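Local coordinates for oxalate oxidase (Hordeum vulgare, PDB 1FI2) that oxidises oxalate with molecular oxygen to carbon dioxide and hydrogen peroxide at a manganese site and also has superoxide dismutase activity, at the interface of chains A and B. Coordinates in Å, arbitrary orientation; residue numbers count along the deposited sequence, not the author numbering. Chains: chain A/B, Oxalate oxidase.

The interface of chains A and B. Residues chain A 168, 189, 192-193, 196-197; chain B 183, 185, 189, 193.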
loop_
_atom_site.group_PDB
_atom_site.type_symbol
_atom_site.label_atom_id
_atom_site.label_comp_id
_atom_site.label_asym_id
_atom_site.label_seq_id
_atom_site.Cartn_x
_atom_site.Cartn_y
_atom_site.Cartn_z
ATOM N N PHE A 168 -11.973 -12.127 -29.383
ATOM C CA PHE A 168 -12.650 -13.016 -30.307
ATOM C C PHE A 168 -12.953 -14.418 -29.820
ATOM O O PHE A 168 -13.726 -15.096 -30.516
ATOM C CB PHE A 168 -11.802 -13.099 -31.600
ATOM C CG PHE A 168 -11.544 -11.743 -32.209
ATOM C CD1 PHE A 168 -10.268 -11.207 -32.224
ATOM C CD2 PHE A 168 -12.582 -11.001 -32.744
ATOM C CE1 PHE A 168 -10.029 -9.959 -32.773
ATOM C CE2 PHE A 168 -12.355 -9.753 -33.292
ATOM C CZ PHE A 168 -11.074 -9.231 -33.303
ATOM N N VAL A 189 -16.441 -9.944 -41.383
ATOM C CA VAL A 189 -15.060 -9.768 -40.931
ATOM C C VAL A 189 -14.937 -10.232 -39.483
ATOM O O VAL A 189 -14.007 -10.954 -39.120
ATOM C CB VAL A 189 -14.599 -8.310 -41.084
ATOM C CG1 VAL A 189 -13.186 -8.115 -40.553
ATOM C CG2 VAL A 189 -14.677 -7.874 -42.544
ATOM N N LEU A 192 -14.992 -13.996 -39.315
ATOM C CA LEU A 192 -13.732 -14.574 -39.778
ATOM C C LEU A 192 -12.724 -14.580 -38.627
ATOM O O LEU A 192 -12.056 -15.579 -38.371
ATOM C CB LEU A 192 -13.169 -13.803 -40.965
ATOM C CG LEU A 192 -11.751 -14.162 -41.422
ATOM C CD1 LEU A 192 -11.721 -15.537 -42.071
ATOM C CD2 LEU A 192 -11.211 -13.102 -42.366
ATOM N N LEU A 193 -12.617 -13.456 -37.920
ATOM C CA LEU A 193 -11.726 -13.357 -36.766
ATOM C C LEU A 193 -12.102 -14.351 -35.681
ATOM O O LEU A 193 -11.237 -15.065 -35.159
ATOM C CB LEU A 193 -11.720 -11.915 -36.245
ATOM C CG LEU A 193 -10.936 -10.923 -37.113
ATOM C CD1 LEU A 193 -11.480 -9.513 -36.950
ATOM C CD2 LEU A 193 -9.452 -10.971 -36.770
ATOM N N LYS A 196 -10.902 -18.029 -36.039
ATOM C CA LYS A 196 -9.506 -18.304 -35.763
ATOM C C LYS A 196 -9.213 -18.531 -34.286
ATOM O O LYS A 196 -8.128 -19.011 -33.943
ATOM C CB LYS A 196 -8.642 -17.134 -36.261
ATOM C CG LYS A 196 -8.929 -16.692 -37.686
ATOM C CD LYS A 196 -8.582 -17.773 -38.696
ATOM C CE LYS A 196 -8.867 -17.306 -40.115
ATOM N NZ LYS A 196 -8.549 -18.370 -41.111
ATOM N N PHE A 197 -10.122 -18.129 -33.399
ATOM C CA PHE A 197 -9.925 -18.275 -31.964
ATOM C C PHE A 197 -10.973 -19.165 -31.315
ATOM O O PHE A 197 -11.048 -19.251 -30.085
ATOM C CB PHE A 197 -9.915 -16.903 -31.266
ATOM C CG PHE A 197 -8.747 -16.047 -31.688
ATOM C CD1 PHE A 197 -8.853 -15.217 -32.788
ATOM C CD2 PHE A 197 -7.542 -16.121 -31.008
ATOM C CE1 PHE A 197 -7.776 -14.458 -33.201
ATOM C CE2 PHE A 197 -6.465 -15.354 -31.409
ATOM C CZ PHE A 197 -6.584 -14.526 -32.508
ATOM N N LEU B 183 -3.499 -11.836 -35.091
ATOM C CA LEU B 183 -4.931 -11.969 -35.352
ATOM C C LEU B 183 -5.296 -13.134 -36.250
ATOM O O LEU B 183 -6.471 -13.468 -36.418
ATOM C CB LEU B 183 -5.464 -10.650 -35.931
ATOM C CG LEU B 183 -5.279 -9.430 -35.018
ATOM C CD1 LEU B 183 -5.709 -8.157 -35.729
ATOM C CD2 LEU B 183 -6.050 -9.606 -33.718
ATOM N N VAL B 185 -5.188 -13.511 -39.532
ATOM C CA VAL B 185 -5.863 -13.118 -40.755
ATOM C C VAL B 185 -4.845 -12.484 -41.709
ATOM O O VAL B 185 -3.742 -12.128 -41.289
ATOM C CB VAL B 185 -7.031 -12.137 -40.565
ATOM C CG1 VAL B 185 -8.232 -12.791 -39.892
ATOM C CG2 VAL B 185 -6.602 -10.908 -39.775
ATOM N N VAL B 189 -7.085 -7.764 -44.399
ATOM C CA VAL B 189 -8.041 -7.621 -43.300
ATOM C C VAL B 189 -7.483 -6.645 -42.267
ATOM O O VAL B 189 -8.183 -5.750 -41.792
ATOM C CB VAL B 189 -8.367 -8.977 -42.656
ATOM C CG1 VAL B 189 -9.310 -8.818 -41.471
ATOM C CG2 VAL B 189 -8.971 -9.927 -43.685
ATOM N N LEU B 193 -9.051 -2.854 -41.087
ATOM C CA LEU B 193 -9.246 -2.429 -39.702
ATOM C C LEU B 193 -8.489 -1.148 -39.398
ATOM O O LEU B 193 -9.053 -0.208 -38.826
ATOM C CB LEU B 193 -8.849 -3.568 -38.756
ATOM C CG LEU B 193 -9.853 -4.726 -38.689
ATOM C CD1 LEU B 193 -9.159 -6.023 -38.307
ATOM C CD2 LEU B 193 -10.974 -4.405 -37.708
#
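A:Leu193 and B:Val185 meet through their methyl groups in a patch built mainly of apolar side chains, CD2 of the leucine lying 3.8 Å from CG1 of the valine. The two side chains run nearly at right angles. With CG anti to the carbonyl carbon and beside the backbone N (chi1 -74°), A:Leu193 points its CD2 branch at chain B, where it also meets CG2 of B:Val185 and lies 4.1 Å from CB of B:Leu183. A:Leu192 comes to the same valine, its CD2 3.9 Å from B:Val185 CG1 and also touching CG2 of B:Val189. A:Val189 and B:Val189 meet tip to tip across the two-fold, their CG1 atoms 4.0 Å apart. B:Leu183 spreads in the other direction: its CD2 lies 4.1 Å from CE1 of A:Phe168, and within chain A CB of A:Leu193 sits over one face of that ring, toward its rim. The backbone O of B:Leu183 lies 3.6 Å from A:Phe197 CE1, displaced from the ring plane, a van der Waals contact. A:Leu193 O lies in plane at the edge of the same ring. An alanine in place of A:Phe197 would probably open a gap beside the B:Leu183 carbonyl and deprive A:Leu193 O of the ring edge it faces. No N or O of one chain is within bonding distance of the other here, so the patch probably rests on packing of apolar groups. Helix 187-196 of each subunit packs against its symmetry mate and the end of the partner's helix 176-183, a C-terminal helical clasp beside the cupin beta-jellyrolls in germin's trimer-of-dimers hexamer.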